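Local coordinates for protein L-ornithine N(5)-monooxygenase (PDB 3S5W) that uses FAD, NADPH and oxygen to hydroxylate L-ornithine at N5, the first step toward hydroxamate siderophores such as pyoverdin, at residues I194-V197 / F198-L201; V308-D311 / L312-I316. All blocks are in the same frame, centred on the assembly; numbering follows the deposited sequence.

Interaction 1. Residues I194-V197 / F198-L201; sequences IPQV and FRAL. With NAP (NADP nicotinamide-adenine-dinucleotide phosphate), chain F.
Arg199 reaches back along the turn and donates two N-H groups, from NE and NH2, to the same carbonyl oxygen of Ile194. NH2 lies 3.0 Å from Ile194 O. Both bonds are moderately bent, near 150°. The oxygen sits in the guanidinium plane, at its edge. NH2 comes almost straight onto the end of the carbonyl, while NE stands above the carbonyl plane. Extended from CG to NE, the Arg199 chain carries the guanidinium back to Ile194 O. One face of the guanidinium rests on Gln196 CA. Two backbone bonds shape the turn beneath: Phe198 N to Pro195 O (2.9 Å) and Arg199 N to Gln196 O (2.9 Å). The Phe198 ring has Pro195 CB at its edge, and its CD2 lies 3.6 Å from Val197 CG1. Farther out, Phe198 is buried against Val369 and Leu371 of strand 368-371 and Leu351 of strand 348-355. Pro195 lines the NADP pocket. Its ring lies over one face of the adenine, at the amino end, in van der Waals contact, with CB 3.6 Å from N6A. In this conformer, one of two modelled for Arg199, the paired grip would limit rotation of the guanidinium and tie the chain just before this proline to the turn.

Interaction 2. Residues V308-D311 / L312-I316; sequences VDTD and LIERI
Asp309 holds its CG anti to the backbone N (chi1 170°), which brings OD1 back over the first turn of helix 310-326. There OD1 accepts from Leu312 N at 3.3 Å. The amide comes to the anti side of the carboxylate, 34° out of its plane. OD1 also takes a weak bond from Asp311 N. Asp309 is thus the N-cap, and its charge probably interacts favourably with the helix dipole. Its backbone oxygen starts the helical bonding by accepting from Ile313 N at 3.0 Å, with a weak second bond from Leu312 N. Glu314 N to Thr310 O and Arg315 N to Asp311 O carry the pattern on.

Val308, just before the cap, packs on the same turn. Its CB lies 3.6 Å from Ile313 CG1, and its CG1 lies 3.9 Å from Leu312 CG. The Val308 and Leu312 side chains cross at about a right angle. On the exposed side, Asp311 and Glu314 run side by side, with OD1 of Asp311 3.7 Å from OE2 of Glu314. The like charges probably repel, though solvent and the nearby helix N terminus would ease this. Glu314 OE1 also lies 3.6 Å from the methyl CG2 of Thr310.

Outside the segments, OE1 of the NADP-binding Gln237 accepts from Asp309 N, and Val308 pairs through its backbone with Lys265 and Ala267. The start of helix 310-326 packs along helix 237-249: Val308 touches Ala240, Leu312 touches Ile244, and Arg315 makes a salt bridge to Asp248.

From the N terminus, interaction 1 comes first. It closes a tight turn in the loop between strands 191-192 and 207-209, beside the NADP adenine. The chain then runs through strand 228-233, helix 237-249 and strand 253-258; both strands belong to the parallel sheet of the NADP-binding region. Interaction 2 follows, starting helix 310-326 just after the NADP-binding residues Asn304, Tyr305 and Ser306. The two contacts are in series, neither nested nor crossed. The centres of interactions 1 and 2 are about 28 Å apart, and the two do not touch. The first ties its loop to strands that come later in the chain, and the second ties a helix back to an earlier one.

Interaction 1. Residues I194-V197 / F198-L201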
loop_
_atom_site.group_PDB
_atom_site.type_symbol
_atom_site.label_atom_id
_atom_site.label_comp_id
_atom_site.label_asym_id
_atom_site.label_seq_id
_atom_site.Cartn_x
_atom_site.Cartn_y
_atom_site.Cartn_z
ATOM N N ILE A 194 -7.063 -8.988 -8.381
ATOM C CA ILE A 194 -7.189 -9.410 -9.779
ATOM C C ILE A 194 -8.666 -9.750 -10.016
ATOM O O ILE A 194 -9.172 -10.665 -9.346
ATOM C CB ILE A 194 -6.317 -10.688 -10.048
ATOM C CG1 ILE A 194 -4.859 -10.478 -9.596
ATOM C CG2 ILE A 194 -6.382 -11.120 -11.535
ATOM C CD1 ILE A 194 -4.112 -9.311 -10.289
ATOM N N PRO A 195 -9.362 -9.032 -10.940
ATOM C CA PRO A 195 -10.756 -9.454 -11.227
ATOM C C PRO A 195 -10.764 -10.910 -11.731
ATOM O O PRO A 195 -9.824 -11.338 -12.412
ATOM C CB PRO A 195 -11.193 -8.522 -12.356
ATOM C CG PRO A 195 -10.344 -7.278 -12.151
ATOM C CD PRO A 195 -8.975 -7.887 -11.780
ATOM N N GLN A 196 -11.819 -11.656 -11.406
ATOM C CA GLN A 196 -11.809 -13.092 -11.683
ATOM C C GLN A 196 -11.573 -13.419 -13.148
ATOM O O GLN A 196 -10.850 -14.365 -13.470
ATOM C CB GLN A 196 -13.045 -13.801 -11.109
ATOM C CG GLN A 196 -12.906 -15.365 -11.120
ATOM C CD GLN A 196 -13.109 -15.938 -12.524
ATOM O OE1 GLN A 196 -13.826 -15.348 -13.335
ATOM N NE2 GLN A 196 -12.492 -17.095 -12.812
ATOM N N VAL A 197 -12.172 -12.636 -14.029
ATOM C CA VAL A 197 -12.035 -12.839 -15.481
ATOM C C VAL A 197 -10.571 -12.871 -15.965
ATOM O O VAL A 197 -10.282 -13.408 -17.033
ATOM C CB VAL A 197 -12.918 -11.832 -16.314
ATOM C CG1 VAL A 197 -12.423 -10.351 -16.229
ATOM C CG2 VAL A 197 -13.058 -12.290 -17.765
ATOM N N PHE A 198 -9.667 -12.259 -15.205
ATOM C CA PHE A 198 -8.269 -12.239 -15.624
ATOM C C PHE A 198 -7.437 -13.314 -14.966
ATOM O O PHE A 198 -6.262 -13.436 -15.304
ATOM C CB PHE A 198 -7.638 -10.863 -15.377
ATOM C CG PHE A 198 -8.156 -9.836 -16.307
ATOM C CD1 PHE A 198 -7.684 -9.783 -17.612
ATOM C CD2 PHE A 198 -9.141 -8.961 -15.896
ATOM C CE1 PHE A 198 -8.173 -8.865 -18.500
ATOM C CE2 PHE A 198 -9.638 -8.015 -16.765
ATOM C CZ PHE A 198 -9.152 -7.971 -18.083
ATOM N N ARG A 199 -8.007 -14.092 -14.039
ATOM C CA ARG A 199 -7.219 -15.095 -13.281
ATOM C C ARG A 199 -6.610 -16.199 -14.154
ATOM O O ARG A 199 -5.478 -16.680 -13.898
ATOM C CB ARG A 199 -8.038 -15.652 -12.108
ATOM C CG ARG A 199 -8.234 -14.592 -11.027
ATOM C CD ARG A 199 -9.265 -14.921 -9.987
ATOM N NE ARG A 199 -9.660 -13.701 -9.266
ATOM C CZ ARG A 199 -10.531 -13.663 -8.271
ATOM N NH1 ARG A 199 -11.115 -14.779 -7.844
ATOM N NH2 ARG A 199 -10.815 -12.508 -7.699
ATOM N N ALA A 200 -7.350 -16.585 -15.194
ATOM C CA ALA A 200 -6.906 -17.597 -16.179
ATOM C C ALA A 200 -5.698 -17.128 -16.984
ATOM O O ALA A 200 -5.009 -17.936 -17.608
ATOM C CB ALA A 200 -8.011 -17.952 -17.121
ATOM N N LEU A 201 -5.455 -15.819 -16.984
ATOM C CA LEU A 201 -4.379 -15.247 -17.775
ATOM C C LEU A 201 -3.130 -14.996 -16.940
ATOM O O LEU A 201 -2.172 -14.381 -17.447
ATOM C CB LEU A 201 -4.849 -13.963 -18.504
ATOM C CG LEU A 201 -5.686 -14.146 -19.775
ATOM C CD1 LEU A 201 -6.532 -12.914 -20.120
ATOM C CD2 LEU A 201 -4.772 -14.473 -20.947
HETATM P PA NAP F . -8.829 1.688 -5.737
HETATM O O1A NAP F . -9.153 3.051 -5.299
HETATM O O2A NAP F . -9.321 0.641 -4.863
HETATM O O5B NAP F . -9.277 1.587 -7.255
HETATM C C5B NAP F . -9.591 0.329 -7.726
HETATM C C4B NAP F . -10.188 0.592 -9.093
HETATM O O4B NAP F . -10.277 -0.682 -9.664
HETATM C C3B NAP F . -11.605 1.170 -8.978
HETATM O O3B NAP F . -11.790 1.962 -10.144
HETATM C C2B NAP F . -12.436 -0.123 -9.062
HETATM O O2B NAP F . -13.677 0.102 -9.665
HETATM C C1B NAP F . -11.596 -0.994 -10.027
HETATM N N9A NAP F . -11.919 -2.415 -9.819
HETATM C C8A NAP F . -11.716 -3.155 -8.673
HETATM N N7A NAP F . -12.159 -4.416 -8.872
HETATM C C5A NAP F . -12.665 -4.478 -10.116
HETATM C C6A NAP F . -13.272 -5.513 -10.829
HETATM N N6A NAP F . -13.454 -6.701 -10.267
HETATM N N1A NAP F . -13.698 -5.268 -12.101
HETATM C C2A NAP F . -13.542 -4.050 -12.705
HETATM N N3A NAP F . -12.940 -3.014 -12.002
HETATM C C4A NAP F . -12.529 -3.229 -10.727
HETATM O O3 NAP F . -7.244 1.516 -5.995
HETATM P PN NAP F . -6.069 2.509 -6.551
HETATM O O1N NAP F . -4.854 1.636 -6.681
HETATM O O2N NAP F . -6.489 3.300 -7.753
HETATM O O5D NAP F . -5.954 3.417 -5.227
HETATM C C5D NAP F . -5.865 4.819 -5.085
HETATM C C4D NAP F . -4.978 4.902 -3.848
HETATM O O4D NAP F . -4.122 6.010 -3.769
HETATM C C3D NAP F . -5.650 4.915 -2.485
HETATM O O3D NAP F . -6.403 3.748 -2.255
HETATM C C2D NAP F . -4.406 5.100 -1.602
HETATM O O2D NAP F . -3.779 3.917 -1.121
HETATM C C1D NAP F . -3.435 5.834 -2.536
HETATM P P2B NAP F . -15.069 0.216 -8.844
HETATM O O1X NAP F . -16.084 -0.023 -9.955
HETATM O O2X NAP F . -15.037 1.627 -8.290
HETATM O O3X NAP F . -15.072 -0.809 -7.737
#

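Interaction 2. Residues V308-D311 / L312-I316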
loop_
_atom_site.group_PDB
_atom_site.type_symbol
_atom_site.label_atom_id
_atom_site.label_comp_id
_atom_site.label_asym_id
_atom_site.label_seq_id
_atom_site.Cartn_x
_atom_site.Cartn_y
_atom_site.Cartn_z
ATOM N N VAL A 308 -9.817 9.927 -7.834
ATOM C CA VAL A 308 -8.649 10.474 -8.516
ATOM C C VAL A 308 -8.490 11.936 -8.047
ATOM O O VAL A 308 -9.496 12.650 -7.856
ATOM C CB VAL A 308 -8.917 10.469 -10.034
ATOM C CG1 VAL A 308 -7.737 10.992 -10.840
ATOM C CG2 VAL A 308 -9.308 9.032 -10.521
ATOM N N ASP A 309 -7.240 12.354 -7.827
ATOM C CA ASP A 309 -6.943 13.766 -7.554
ATOM C C ASP A 309 -7.638 14.690 -8.581
ATOM O O ASP A 309 -7.583 14.439 -9.794
ATOM C CB ASP A 309 -5.429 14.009 -7.571
ATOM C CG ASP A 309 -5.101 15.486 -7.540
ATOM O OD1 ASP A 309 -4.692 16.040 -8.588
ATOM O OD2 ASP A 309 -5.329 16.115 -6.474
ATOM N N THR A 310 -8.333 15.727 -8.092
ATOM C CA THR A 310 -9.056 16.645 -8.981
ATOM C C THR A 310 -8.236 17.132 -10.181
ATOM O O THR A 310 -8.738 17.132 -11.294
ATOM C CB THR A 310 -9.660 17.845 -8.199
ATOM O OG1 THR A 310 -10.650 17.338 -7.308
ATOM C CG2 THR A 310 -10.383 18.809 -9.138
ATOM N N ASP A 311 -6.975 17.532 -9.950
ATOM C CA ASP A 311 -6.162 18.092 -11.041
ATOM C C ASP A 311 -5.867 17.067 -12.108
ATOM O O ASP A 311 -5.793 17.390 -13.283
ATOM C CB ASP A 311 -4.878 18.737 -10.525
ATOM C CG ASP A 311 -5.165 20.001 -9.673
ATOM O OD1 ASP A 311 -6.227 20.659 -9.847
ATOM O OD2 ASP A 311 -4.323 20.332 -8.819
ATOM N N LEU A 312 -5.704 15.817 -11.679
ATOM C CA LEU A 312 -5.460 14.733 -12.612
ATOM C C LEU A 312 -6.737 14.407 -13.422
ATOM O O LEU A 312 -6.676 14.136 -14.622
ATOM C CB LEU A 312 -4.894 13.507 -11.823
ATOM C CG LEU A 312 -4.489 12.249 -12.602
ATOM C CD1 LEU A 312 -3.612 12.583 -13.782
ATOM C CD2 LEU A 312 -3.785 11.226 -11.698
ATOM N N ILE A 313 -7.912 14.472 -12.786
ATOM C CA ILE A 313 -9.173 14.361 -13.575
ATOM C C ILE A 313 -9.225 15.443 -14.678
ATOM O O ILE A 313 -9.531 15.168 -15.847
ATOM C CB ILE A 313 -10.424 14.468 -12.686
ATOM C CG1 ILE A 313 -10.424 13.332 -11.641
ATOM C CG2 ILE A 313 -11.673 14.480 -13.551
ATOM C CD1 ILE A 313 -11.688 13.251 -10.746
ATOM N N GLU A 314 -8.909 16.675 -14.300
ATOM C CA GLU A 314 -8.955 17.799 -15.274
ATOM C C GLU A 314 -7.976 17.542 -16.430
ATOM O O GLU A 314 -8.285 17.784 -17.606
ATOM C CB GLU A 314 -8.617 19.124 -14.559
ATOM C CG GLU A 314 -9.818 19.707 -13.789
ATOM C CD GLU A 314 -9.424 20.821 -12.775
ATOM O OE1 GLU A 314 -10.241 21.099 -11.867
ATOM O OE2 GLU A 314 -8.305 21.401 -12.878
ATOM N N ARG A 315 -6.798 17.028 -16.076
ATOM C CA ARG A 315 -5.781 16.706 -17.096
ATOM C C ARG A 315 -6.292 15.643 -18.063
ATOM O O ARG A 315 -6.158 15.784 -19.277
ATOM C CB ARG A 315 -4.477 16.197 -16.498
ATOM C CG ARG A 315 -3.545 17.296 -16.051
ATOM C CD ARG A 315 -2.220 16.703 -15.531
ATOM N NE ARG A 315 -1.353 16.110 -16.556
ATOM C CZ ARG A 315 -0.135 15.615 -16.295
ATOM N NH1 ARG A 315 0.334 15.643 -15.057
ATOM N NH2 ARG A 315 0.624 15.103 -17.259
ATOM N N ILE A 316 -6.898 14.587 -17.530
ATOM C CA ILE A 316 -7.413 13.531 -18.395
ATOM C C ILE A 316 -8.582 14.029 -19.270
ATOM O O ILE A 316 -8.655 13.752 -20.485
ATOM C CB ILE A 316 -7.755 12.260 -17.555
ATOM C CG1 ILE A 316 -6.432 11.656 -17.042
ATOM C CG2 ILE A 316 -8.451 11.190 -18.376
ATOM C CD1 ILE A 316 -6.620 10.655 -15.923
#